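Local coordinates for hemerythrin-like domain-containing protein (Streptococcus mutans, PDB 2QKP), which is of unknown function but carries a C-terminal PAS domain, the part described here, which probably serves as a sensing or protein-interaction module, at residues I24-I32 / Y44-F55; T33-Y44 / R57-V66. All coordinates share one frame; numbering follows the deposited sequence. Where two conformers were deposited one is given.

Contact 1: I24-I32 / Y44-F55; sequences ILNHLPLEI and YNDSVPAAEMVF
Asn45 reaches from the end of strand 41-44 into the turn between helix 18-27 and strand 31-36, and its amide is gripped at both ends. ND2 gives one hydrogen to Leu25 O, 2.9 Å away and nearly straight at 176°, and the other to Leu30 O; both acceptors lie close to the amide plane. OD1 takes the backbone N of Ile32 at 2.9 Å, the donor standing well above the carbonyl plane. A chi1 of 66° puts CG between the backbone N and the carbonyl carbon and turns the amide back toward Leu25, Leu30 and Ile32. The Asn45 and Ile32 side chains cross at about a right angle. Asn26 answers from the helix end: its OD1 accepts Asp46 N at 2.8 Å, again from above the carbonyl plane, and its amide stands almost perpendicular to the Asp46 carboxylate. Farther along, the extended Glu31 side chain turns its carboxylate to the backbone of 53-55, where OE2 receives Val54 N on its syn lone pair at 2.8 Å and OE1 takes a weak, longer bond from Phe55 N. Two amides and one carboxylate thus bind main-chain groups of the helix end, the turn into strand 31-36 and the 44-55 loop, and the buried Glu31 carboxylate, fed by backbone N-H groups, is probably stabilised as an anion.

Contact 2: T33-Y44 / R57-V66; sequences TFVNKDDIFQYY and RTPSQVGRNV
The hairpin of strands 31-36 and 41-44, at one side of the five-stranded antiparallel sheet of the PAS fold, meets the 57-66 loop that leads to helix 72-86. Tyr44 receives Arg57 CB over the centre of its ring, a CH-pi contact with CB 3.6 Å from the centroid and 4° off the normal. Val62 CG2 meets the ring at its edge, 4.0 Å from Tyr44 CE2. Beyond CB the arginine bends at chi2 (-71°), bringing CD to 4.0 Å from Phe41 CZ and laying NE against Thr33 CG2. The Phe41 ring presents its edge to Gln61 CB, its plane nearly perpendicular to the Gln61 amide. In strand 41-44, an outermost strand of the sheet within this chain, a classic beta bulge sets Gln42 and Tyr43 together opposite Phe34. The loop joins this side through a single bridge: Phe41 N donates to Arg64 O and Val66 N to Asp39 O (2.7 Å), the two bonds that flank the antiparallel, non-hydrogen-bonded pair Ile40/Asn65. A further bond runs from Gly63 N to Phe41 O at 2.8 Å. Gly63 is the third residue of the type II turn from Gln61 to Arg64, with a positive phi at which a CB would press on the preceding carbonyl oxygen.

How the contacts relate
Both contacts lie on strand 31-36, and Tyr44 belongs to both: its backbone end leads into contact 1, its ring into contact 2. They also touch directly, where Leu25 and Ile32 of contact 1 pack on Tyr43. Contact 1 is the more buried, with about half of its touching residues buried and few exposed, whereas contact 2 has more at the surface, among them Asp38, Gly63 and Arg64. Their chemistry differs accordingly. Contact 1 ties a helix end and the start of a strand to an irregular loop, largely through polar side chains; contact 2 combines backbone bonds with aromatic and aliphatic packing. Each also reaches the second subunit, contact 1 through Leu28 and contact 2 through Gln42.

Contact 1: I24-I32 / Y44-F55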
loop_
_atom_site.group_PDB
_atom_site.type_symbol
_atom_site.label_atom_id
_atom_site.label_comp_id
_atom_site.label_asym_id
_atom_site.label_seq_id
_atom_site.Cartn_x
_atom_site.Cartn_y
_atom_site.Cartn_z
ATOM N N ILE A 24 -3.435 -3.751 -7.424
ATOM C CA ILE A 24 -3.255 -2.599 -6.503
ATOM C C ILE A 24 -1.970 -2.749 -5.702
ATOM O O ILE A 24 -1.172 -1.834 -5.628
ATOM C CB ILE A 24 -4.472 -2.430 -5.599
ATOM C CG1 ILE A 24 -5.646 -1.860 -6.424
ATOM C CG2 ILE A 24 -4.127 -1.506 -4.398
ATOM C CD1 ILE A 24 -7.015 -2.070 -5.747
ATOM N N LEU A 25 -1.750 -3.931 -5.133
ATOM C CA LEU A 25 -0.553 -4.169 -4.319
ATOM C C LEU A 25 0.703 -3.955 -5.123
ATOM O O LEU A 25 1.727 -3.508 -4.586
ATOM C CB LEU A 25 -0.572 -5.573 -3.708
ATOM C CG LEU A 25 -1.548 -5.746 -2.537
ATOM C CD1 LEU A 25 -1.840 -7.230 -2.279
ATOM C CD2 LEU A 25 -1.103 -5.036 -1.229
ATOM N N ASN A 26 0.638 -4.290 -6.415
ATOM C CA ASN A 26 1.797 -4.085 -7.317
ATOM C C ASN A 26 2.003 -2.654 -7.825
ATOM O O ASN A 26 3.097 -2.338 -8.326
ATOM C CB ASN A 26 1.678 -5.038 -8.506
ATOM C CG ASN A 26 1.855 -6.505 -8.099
ATOM O OD1 ASN A 26 2.392 -6.796 -7.026
ATOM N ND2 ASN A 26 1.391 -7.433 -8.949
ATOM N N HIS A 27 0.974 -1.814 -7.723
ATOM C CA HIS A 27 1.060 -0.412 -8.197
ATOM C C HIS A 27 1.323 0.583 -7.085
ATOM O O HIS A 27 1.490 1.790 -7.335
ATOM C CB HIS A 27 -0.193 -0.002 -8.984
ATOM C CG HIS A 27 -0.213 -0.532 -10.381
ATOM N ND1 HIS A 27 -0.536 -1.840 -10.666
ATOM C CD2 HIS A 27 0.074 0.060 -11.570
ATOM C CE1 HIS A 27 -0.472 -2.027 -11.979
ATOM N NE2 HIS A 27 -0.090 -0.895 -12.548
ATOM N N LEU A 28 1.376 0.106 -5.846
ATOM C CA LEU A 28 1.711 1.007 -4.743
ATOM C C LEU A 28 3.201 1.310 -4.769
ATOM O O LEU A 28 3.982 0.462 -5.197
ATOM C CB LEU A 28 1.272 0.400 -3.413
ATOM C CG LEU A 28 -0.255 0.319 -3.191
ATOM C CD1 LEU A 28 -0.544 -0.602 -2.002
ATOM C CD2 LEU A 28 -0.876 1.701 -2.949
ATOM N N PRO A 29 3.617 2.506 -4.289
ATOM C CA PRO A 29 5.016 2.912 -4.392
ATOM C C PRO A 29 5.864 2.346 -3.230
ATOM O O PRO A 29 6.656 3.079 -2.602
ATOM C CB PRO A 29 4.913 4.443 -4.296
ATOM C CG PRO A 29 3.820 4.660 -3.360
ATOM C CD PRO A 29 2.822 3.531 -3.594
ATOM N N LEU A 30 5.706 1.050 -2.964
ATOM C CA LEU A 30 6.295 0.422 -1.779
ATOM C C LEU A 30 6.773 -0.965 -2.154
ATOM O O LEU A 30 6.123 -1.627 -2.953
ATOM C CB LEU A 30 5.245 0.254 -0.677
ATOM C CG LEU A 30 4.519 1.510 -0.191
ATOM C CD1 LEU A 30 3.250 1.200 0.631
ATOM C CD2 LEU A 30 5.484 2.364 0.631
ATOM N N GLU A 31 7.893 -1.396 -1.578
ATOM C CA GLU A 31 8.314 -2.795 -1.646
ATOM C C GLU A 31 7.697 -3.405 -0.395
ATOM O O GLU A 31 8.007 -2.971 0.717
ATOM C CB GLU A 31 9.852 -2.935 -1.578
ATOM C CG GLU A 31 10.595 -2.391 -2.782
ATOM C CD GLU A 31 12.113 -2.461 -2.616
ATOM O OE1 GLU A 31 12.641 -3.220 -1.739
ATOM O OE2 GLU A 31 12.777 -1.775 -3.389
ATOM N N ILE A 32 6.824 -4.398 -0.582
ATOM C CA ILE A 32 6.036 -4.958 0.532
ATOM C C ILE A 32 6.467 -6.397 0.719
ATOM O O ILE A 32 6.669 -7.125 -0.266
ATOM C CB ILE A 32 4.543 -4.889 0.186
ATOM C CG1 ILE A 32 4.157 -3.402 0.017
ATOM C CG2 ILE A 32 3.600 -5.611 1.241
ATOM C CD1 ILE A 32 2.731 -3.180 -0.477
ATOM N N TYR A 44 5.910 -11.250 -1.347
ATOM C CA TYR A 44 6.379 -9.880 -1.591
ATOM C C TYR A 44 5.767 -9.419 -2.881
ATOM O O TYR A 44 5.454 -10.232 -3.743
ATOM C CB TYR A 44 7.913 -9.745 -1.564
ATOM C CG TYR A 44 8.709 -10.512 -2.654
ATOM C CD1 TYR A 44 9.323 -9.823 -3.721
ATOM C CD2 TYR A 44 8.898 -11.884 -2.569
ATOM C CE1 TYR A 44 10.081 -10.511 -4.690
ATOM C CE2 TYR A 44 9.675 -12.580 -3.539
ATOM C CZ TYR A 44 10.255 -11.880 -4.579
ATOM O OH TYR A 44 11.003 -12.587 -5.530
ATOM N N ASN A 45 5.518 -8.120 -2.992
ATOM C CA ASN A 45 4.780 -7.618 -4.153
ATOM C C ASN A 45 5.698 -7.560 -5.382
ATOM O O ASN A 45 6.903 -7.779 -5.273
ATOM C CB ASN A 45 4.070 -6.270 -3.861
ATOM C CG ASN A 45 5.008 -5.137 -3.595
ATOM O OD1 ASN A 45 6.179 -5.311 -3.223
ATOM N ND2 ASN A 45 4.483 -3.918 -3.773
ATOM N N ASP A 46 5.113 -7.321 -6.546
ATOM C CA ASP A 46 5.910 -7.133 -7.762
ATOM C C ASP A 46 5.863 -5.646 -8.156
ATOM O O ASP A 46 5.130 -5.258 -9.078
ATOM C CB ASP A 46 5.363 -8.041 -8.876
ATOM C CG ASP A 46 6.202 -7.993 -10.130
ATOM O OD1 ASP A 46 7.451 -7.952 -10.002
ATOM O OD2 ASP A 46 5.596 -7.986 -11.233
ATOM N N SER A 47 6.631 -4.796 -7.477
ATOM C CA SER A 47 6.514 -3.349 -7.746
ATOM C C SER A 47 7.721 -2.664 -8.414
ATOM O O SER A 47 7.544 -1.606 -9.036
ATOM C CB SER A 47 6.040 -2.570 -6.507
ATOM O OG SER A 47 5.528 -1.301 -6.886
ATOM N N VAL A 48 8.922 -3.241 -8.272
ATOM C CA VAL A 48 10.090 -2.843 -9.091
ATOM C C VAL A 48 10.859 -4.068 -9.561
ATOM O O VAL A 48 10.783 -5.124 -8.921
ATOM C CB VAL A 48 11.063 -1.866 -8.354
ATOM C CG1 VAL A 48 10.335 -0.596 -7.924
ATOM C CG2 VAL A 48 11.777 -2.553 -7.175
ATOM N N PRO A 49 11.603 -3.950 -10.685
ATOM C CA PRO A 49 12.297 -5.137 -11.198
ATOM C C PRO A 49 13.258 -5.721 -10.178
ATOM O O PRO A 49 13.865 -4.978 -9.395
ATOM C CB PRO A 49 13.060 -4.609 -12.425
ATOM C CG PRO A 49 12.316 -3.361 -12.818
ATOM C CD PRO A 49 11.839 -2.762 -11.534
ATOM N N ALA A 50 13.385 -7.046 -10.198
ATOM C CA ALA A 50 14.134 -7.804 -9.182
ATOM C C ALA A 50 15.518 -7.242 -8.873
ATOM O O ALA A 50 15.957 -7.256 -7.720
ATOM C CB ALA A 50 14.224 -9.288 -9.570
ATOM N N ALA A 51 16.195 -6.735 -9.906
ATOM C CA ALA A 51 17.549 -6.193 -9.763
ATOM C C ALA A 51 17.632 -4.810 -9.099
ATOM O O ALA A 51 18.711 -4.391 -8.675
ATOM C CB ALA A 51 18.253 -6.173 -11.128
ATOM N N GLU A 52 16.500 -4.118 -8.984
ATOM C CA GLU A 52 16.473 -2.734 -8.478
ATOM C C GLU A 52 15.841 -2.552 -7.079
ATOM O O GLU A 52 15.585 -1.431 -6.634
ATOM C CB GLU A 52 15.748 -1.850 -9.473
ATOM C CG GLU A 52 16.297 -1.914 -10.883
ATOM C CD GLU A 52 15.366 -1.260 -11.878
ATOM O OE1 GLU A 52 14.507 -0.441 -11.445
ATOM O OE2 GLU A 52 15.503 -1.554 -13.089
ATOM N N MET A 53 15.607 -3.664 -6.391
ATOM C CA MET A 53 15.012 -3.654 -5.056
ATOM C C MET A 53 15.982 -3.146 -3.988
ATOM O O MET A 53 17.203 -3.406 -4.037
ATOM C CB MET A 53 14.543 -5.061 -4.698
ATOM C CG MET A 53 13.317 -5.564 -5.487
ATOM S SD MET A 53 13.019 -7.334 -5.188
ATOM C CE MET A 53 12.095 -7.181 -3.627
ATOM N N VAL A 54 15.448 -2.415 -3.017
ATOM C CA VAL A 54 16.245 -1.933 -1.887
ATOM C C VAL A 54 16.725 -3.155 -1.099
ATOM O O VAL A 54 17.926 -3.308 -0.825
ATOM C CB VAL A 54 15.417 -0.980 -0.963
ATOM C CG1 VAL A 54 16.230 -0.523 0.235
ATOM C CG2 VAL A 54 14.872 0.227 -1.760
ATOM N N PHE A 55 15.777 -4.035 -0.774
ATOM C CA PHE A 55 16.048 -5.260 -0.027
ATOM C C PHE A 55 15.689 -6.405 -0.942
ATOM O O PHE A 55 14.516 -6.747 -1.097
ATOM C CB PHE A 55 15.213 -5.349 1.261
ATOM C CG PHE A 55 15.559 -4.303 2.290
ATOM C CD1 PHE A 55 16.884 -3.949 2.536
ATOM C CD2 PHE A 55 14.558 -3.701 3.042
ATOM C CE1 PHE A 55 17.204 -2.980 3.499
ATOM C CE2 PHE A 55 14.867 -2.747 4.011
ATOM C CZ PHE A 55 16.189 -2.381 4.236
HETATM O O HOH W 1 11.896 -5.944 -0.092
#

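Contact 2: T33-Y44 / R57-V66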
loop_
_atom_site.group_PDB
_atom_site.type_symbol
_atom_site.label_atom_id
_atom_site.label_comp_id
_atom_site.label_asym_id
_atom_site.label_seq_id
_atom_site.Cartn_x
_atom_site.Cartn_y
_atom_site.Cartn_z
ATOM N N THR A 33 6.617 -6.815 1.971
ATOM C CA THR A 33 6.815 -8.248 2.254
ATOM C C THR A 33 5.906 -8.610 3.412
ATOM O O THR A 33 5.593 -7.756 4.243
ATOM C CB THR A 33 8.287 -8.661 2.603
ATOM O OG1 THR A 33 8.590 -8.284 3.950
ATOM C CG2 THR A 33 9.316 -8.050 1.634
ATOM N N PHE A 34 5.468 -9.862 3.467
ATOM C CA PHE A 34 4.614 -10.279 4.565
ATOM C C PHE A 34 5.117 -11.604 5.103
ATOM O O PHE A 34 5.353 -12.528 4.345
ATOM C CB PHE A 34 3.173 -10.426 4.081
ATOM C CG PHE A 34 2.260 -10.998 5.095
ATOM C CD1 PHE A 34 1.924 -10.262 6.248
ATOM C CD2 PHE A 34 1.715 -12.265 4.913
ATOM C CE1 PHE A 34 1.034 -10.782 7.201
ATOM C CE2 PHE A 34 0.839 -12.811 5.878
ATOM C CZ PHE A 34 0.503 -12.072 7.021
ATOM N N VAL A 35 5.257 -11.667 6.421
ATOM C CA VAL A 35 5.631 -12.898 7.135
ATOM C C VAL A 35 4.454 -13.283 8.032
ATOM O O VAL A 35 3.934 -12.436 8.769
ATOM C CB VAL A 35 6.909 -12.646 7.979
ATOM C CG1 VAL A 35 7.235 -13.861 8.838
ATOM C CG2 VAL A 35 8.082 -12.284 7.086
ATOM N N ASN A 36 3.998 -14.531 7.985
ATOM C CA ASN A 36 2.752 -14.867 8.704
ATOM C C ASN A 36 3.059 -15.173 10.167
ATOM O O ASN A 36 4.218 -15.092 10.593
ATOM C CB ASN A 36 1.979 -16.013 8.029
ATOM C CG ASN A 36 2.781 -17.329 7.988
ATOM O OD1 ASN A 36 3.592 -17.600 8.877
ATOM N ND2 ASN A 36 2.535 -18.153 6.961
ATOM N N LYS A 37 2.012 -15.496 10.918
ATOM C CA LYS A 37 2.162 -15.734 12.359
ATOM C C LYS A 37 2.979 -17.009 12.710
ATOM O O LYS A 37 3.354 -17.206 13.875
ATOM C CB LYS A 37 0.774 -15.718 13.007
ATOM C CG LYS A 37 -0.045 -16.910 12.643
ATOM C CD LYS A 37 -1.435 -16.886 13.251
ATOM C CE LYS A 37 -2.181 -18.145 12.831
ATOM N NZ LYS A 37 -1.324 -19.396 12.889
ATOM N N ASP A 38 3.260 -17.852 11.709
ATOM C CA ASP A 38 4.151 -19.025 11.850
ATOM C C ASP A 38 5.562 -18.760 11.359
ATOM O O ASP A 38 6.311 -19.700 11.048
ATOM C CB ASP A 38 3.558 -20.218 11.092
ATOM C CG ASP A 38 2.175 -20.558 11.582
ATOM O OD1 ASP A 38 1.993 -20.568 12.815
ATOM O OD2 ASP A 38 1.269 -20.782 10.748
ATOM N N ASP A 39 5.906 -17.470 11.237
ATOM C CA ASP A 39 7.233 -17.034 10.814
ATOM C C ASP A 39 7.659 -17.400 9.404
ATOM O O ASP A 39 8.848 -17.379 9.103
ATOM C CB ASP A 39 8.307 -17.507 11.803
ATOM C CG ASP A 39 8.215 -16.802 13.122
ATOM O OD1 ASP A 39 7.550 -15.749 13.187
ATOM O OD2 ASP A 39 8.831 -17.297 14.101
ATOM N N ILE A 40 6.680 -17.702 8.553
ATOM C CA ILE A 40 6.928 -18.030 7.164
ATOM C C ILE A 40 6.860 -16.782 6.288
ATOM O O ILE A 40 5.832 -16.098 6.277
ATOM C CB ILE A 40 5.920 -19.062 6.634
ATOM C CG1 ILE A 40 6.001 -20.372 7.446
ATOM C CG2 ILE A 40 6.165 -19.323 5.160
ATOM C CD1 ILE A 40 7.400 -20.983 7.480
ATOM N N PHE A 41 7.941 -16.505 5.576
ATOM C CA PHE A 41 7.959 -15.447 4.551
ATOM C C PHE A 41 7.071 -15.942 3.415
ATOM O O PHE A 41 7.431 -16.900 2.702
ATOM C CB PHE A 41 9.403 -15.175 4.114
ATOM C CG PHE A 41 9.537 -14.235 2.941
ATOM C CD1 PHE A 41 10.436 -14.508 1.931
ATOM C CD2 PHE A 41 8.772 -13.074 2.850
ATOM C CE1 PHE A 41 10.582 -13.657 0.835
ATOM C CE2 PHE A 41 8.906 -12.221 1.755
ATOM C CZ PHE A 41 9.819 -12.503 0.754
ATOM N N GLN A 42 5.883 -15.347 3.281
ATOM C CA GLN A 42 4.879 -15.844 2.330
ATOM C C GLN A 42 4.880 -15.097 1.025
ATOM O O GLN A 42 4.500 -15.635 -0.011
ATOM C CB GLN A 42 3.476 -15.607 2.880
ATOM C CG GLN A 42 2.880 -16.707 3.666
ATOM C CD GLN A 42 1.432 -16.453 4.006
ATOM O OE1 GLN A 42 0.965 -16.864 5.061
ATOM N NE2 GLN A 42 0.697 -15.804 3.107
ATOM N N TYR A 43 5.210 -13.806 1.079
ATOM C CA TYR A 43 4.771 -12.910 0.008
ATOM C C TYR A 43 5.625 -11.663 -0.114
ATOM O O TYR A 43 5.996 -11.069 0.905
ATOM C CB TYR A 43 3.323 -12.485 0.313
ATOM C CG TYR A 43 2.862 -11.259 -0.469
ATOM C CD1 TYR A 43 2.379 -11.386 -1.785
ATOM C CD2 TYR A 43 2.909 -9.981 0.099
ATOM C CE1 TYR A 43 1.931 -10.269 -2.523
ATOM C CE2 TYR A 43 2.490 -8.853 -0.635
ATOM C CZ TYR A 43 2.017 -9.009 -1.946
ATOM O OH TYR A 43 1.584 -7.906 -2.617
ATOM N N TYR A 44 5.910 -11.250 -1.347
ATOM C CA TYR A 44 6.379 -9.880 -1.591
ATOM C C TYR A 44 5.767 -9.419 -2.881
ATOM O O TYR A 44 5.454 -10.232 -3.743
ATOM C CB TYR A 44 7.913 -9.745 -1.564
ATOM C CG TYR A 44 8.709 -10.512 -2.654
ATOM C CD1 TYR A 44 9.323 -9.823 -3.721
ATOM C CD2 TYR A 44 8.898 -11.884 -2.569
ATOM C CE1 TYR A 44 10.081 -10.511 -4.690
ATOM C CE2 TYR A 44 9.675 -12.580 -3.539
ATOM C CZ TYR A 44 10.255 -11.880 -4.579
ATOM O OH TYR A 44 11.003 -12.587 -5.530
ATOM N N ARG A 57 14.683 -9.620 -2.624
ATOM C CA ARG A 57 13.988 -10.853 -2.288
ATOM C C ARG A 57 13.993 -11.682 -3.559
ATOM O O ARG A 57 14.013 -11.128 -4.663
ATOM C CB ARG A 57 12.539 -10.589 -1.855
ATOM C CG ARG A 57 12.354 -9.476 -0.826
ATOM C CD ARG A 57 12.872 -9.857 0.542
ATOM N NE ARG A 57 12.650 -8.762 1.491
ATOM C CZ ARG A 57 13.436 -8.463 2.525
ATOM N NH1 ARG A 57 14.536 -9.160 2.781
ATOM N NH2 ARG A 57 13.111 -7.447 3.313
ATOM N N THR A 58 13.965 -12.998 -3.412
ATOM C CA THR A 58 13.908 -13.886 -4.571
ATOM C C THR A 58 12.815 -14.951 -4.371
ATOM O O THR A 58 12.477 -15.281 -3.239
ATOM C CB THR A 58 15.278 -14.547 -4.849
ATOM O OG1 THR A 58 15.630 -15.398 -3.756
ATOM C CG2 THR A 58 16.362 -13.482 -5.026
ATOM N N PRO A 59 12.253 -15.481 -5.473
ATOM C CA PRO A 59 11.166 -16.471 -5.344
ATOM C C PRO A 59 11.544 -17.682 -4.483
ATOM O O PRO A 59 10.666 -18.332 -3.897
ATOM C CB PRO A 59 10.921 -16.910 -6.791
ATOM C CG PRO A 59 11.347 -15.740 -7.610
ATOM C CD PRO A 59 12.543 -15.173 -6.887
ATOM N N SER A 60 12.848 -17.947 -4.401
ATOM C CA SER A 60 13.399 -19.111 -3.702
ATOM C C SER A 60 13.171 -19.008 -2.207
ATOM O O SER A 60 13.059 -20.021 -1.506
ATOM C CB SER A 60 14.902 -19.218 -3.984
ATOM O OG SER A 60 15.209 -18.678 -5.264
ATOM N N GLN A 61 13.079 -17.764 -1.727
ATOM C CA GLN A 61 12.897 -17.482 -0.314
ATOM C C GLN A 61 11.461 -17.684 0.148
ATOM O O GLN A 61 11.224 -17.938 1.316
ATOM C CB GLN A 61 13.374 -16.066 0.001
ATOM C CG GLN A 61 14.824 -15.803 -0.429
ATOM C CD GLN A 61 15.263 -14.389 -0.128
ATOM O OE1 GLN A 61 14.559 -13.438 -0.445
ATOM N NE2 GLN A 61 16.426 -14.244 0.502
ATOM N N VAL A 62 10.504 -17.599 -0.772
ATOM C CA VAL A 62 9.082 -17.754 -0.447
ATOM C C VAL A 62 8.774 -19.131 0.122
ATOM O O VAL A 62 9.232 -20.147 -0.424
ATOM C CB VAL A 62 8.185 -17.546 -1.683
ATOM C CG1 VAL A 62 6.716 -17.808 -1.345
ATOM C CG2 VAL A 62 8.373 -16.140 -2.254
ATOM N N GLY A 63 7.985 -19.162 1.199
ATOM C CA GLY A 63 7.607 -20.409 1.865
ATOM C C GLY A 63 8.579 -20.807 2.956
ATOM O O GLY A 63 8.294 -21.726 3.733
ATOM N N ARG A 64 9.721 -20.124 3.020
ATOM C CA ARG A 64 10.751 -20.395 4.020
ATOM C C ARG A 64 10.523 -19.618 5.308
ATOM O O ARG A 64 10.009 -18.488 5.277
ATOM C CB ARG A 64 12.144 -20.048 3.482
ATOM C CG ARG A 64 12.603 -20.880 2.296
ATOM C CD ARG A 64 14.107 -20.782 2.107
ATOM N NE ARG A 64 14.518 -21.253 0.786
ATOM C CZ ARG A 64 14.599 -22.536 0.431
ATOM N NH1 ARG A 64 14.297 -23.500 1.299
ATOM N NH2 ARG A 64 14.981 -22.853 -0.801
ATOM N N ASN A 65 10.907 -20.224 6.438
ATOM C CA ASN A 65 10.935 -19.522 7.714
ATOM C C ASN A 65 11.832 -18.294 7.590
ATOM O O ASN A 65 12.842 -18.312 6.872
ATOM C CB ASN A 65 11.430 -20.454 8.834
ATOM C CG ASN A 65 11.184 -19.895 10.232
ATOM O OD1 ASN A 65 11.760 -18.877 10.623
ATOM N ND2 ASN A 65 10.358 -20.593 11.009
ATOM N N VAL A 66 11.447 -17.215 8.268
ATOM C CA VAL A 66 12.159 -15.937 8.168
ATOM C C VAL A 66 13.634 -16.059 8.562
ATOM O O VAL A 66 14.486 -15.322 8.071
ATOM C CB VAL A 66 11.450 -14.799 8.978
ATOM C CG1 VAL A 66 11.454 -15.076 10.482
ATOM C CG2 VAL A 66 12.085 -13.435 8.675
HETATM O O HOH W 2 12.097 -11.061 -7.236
#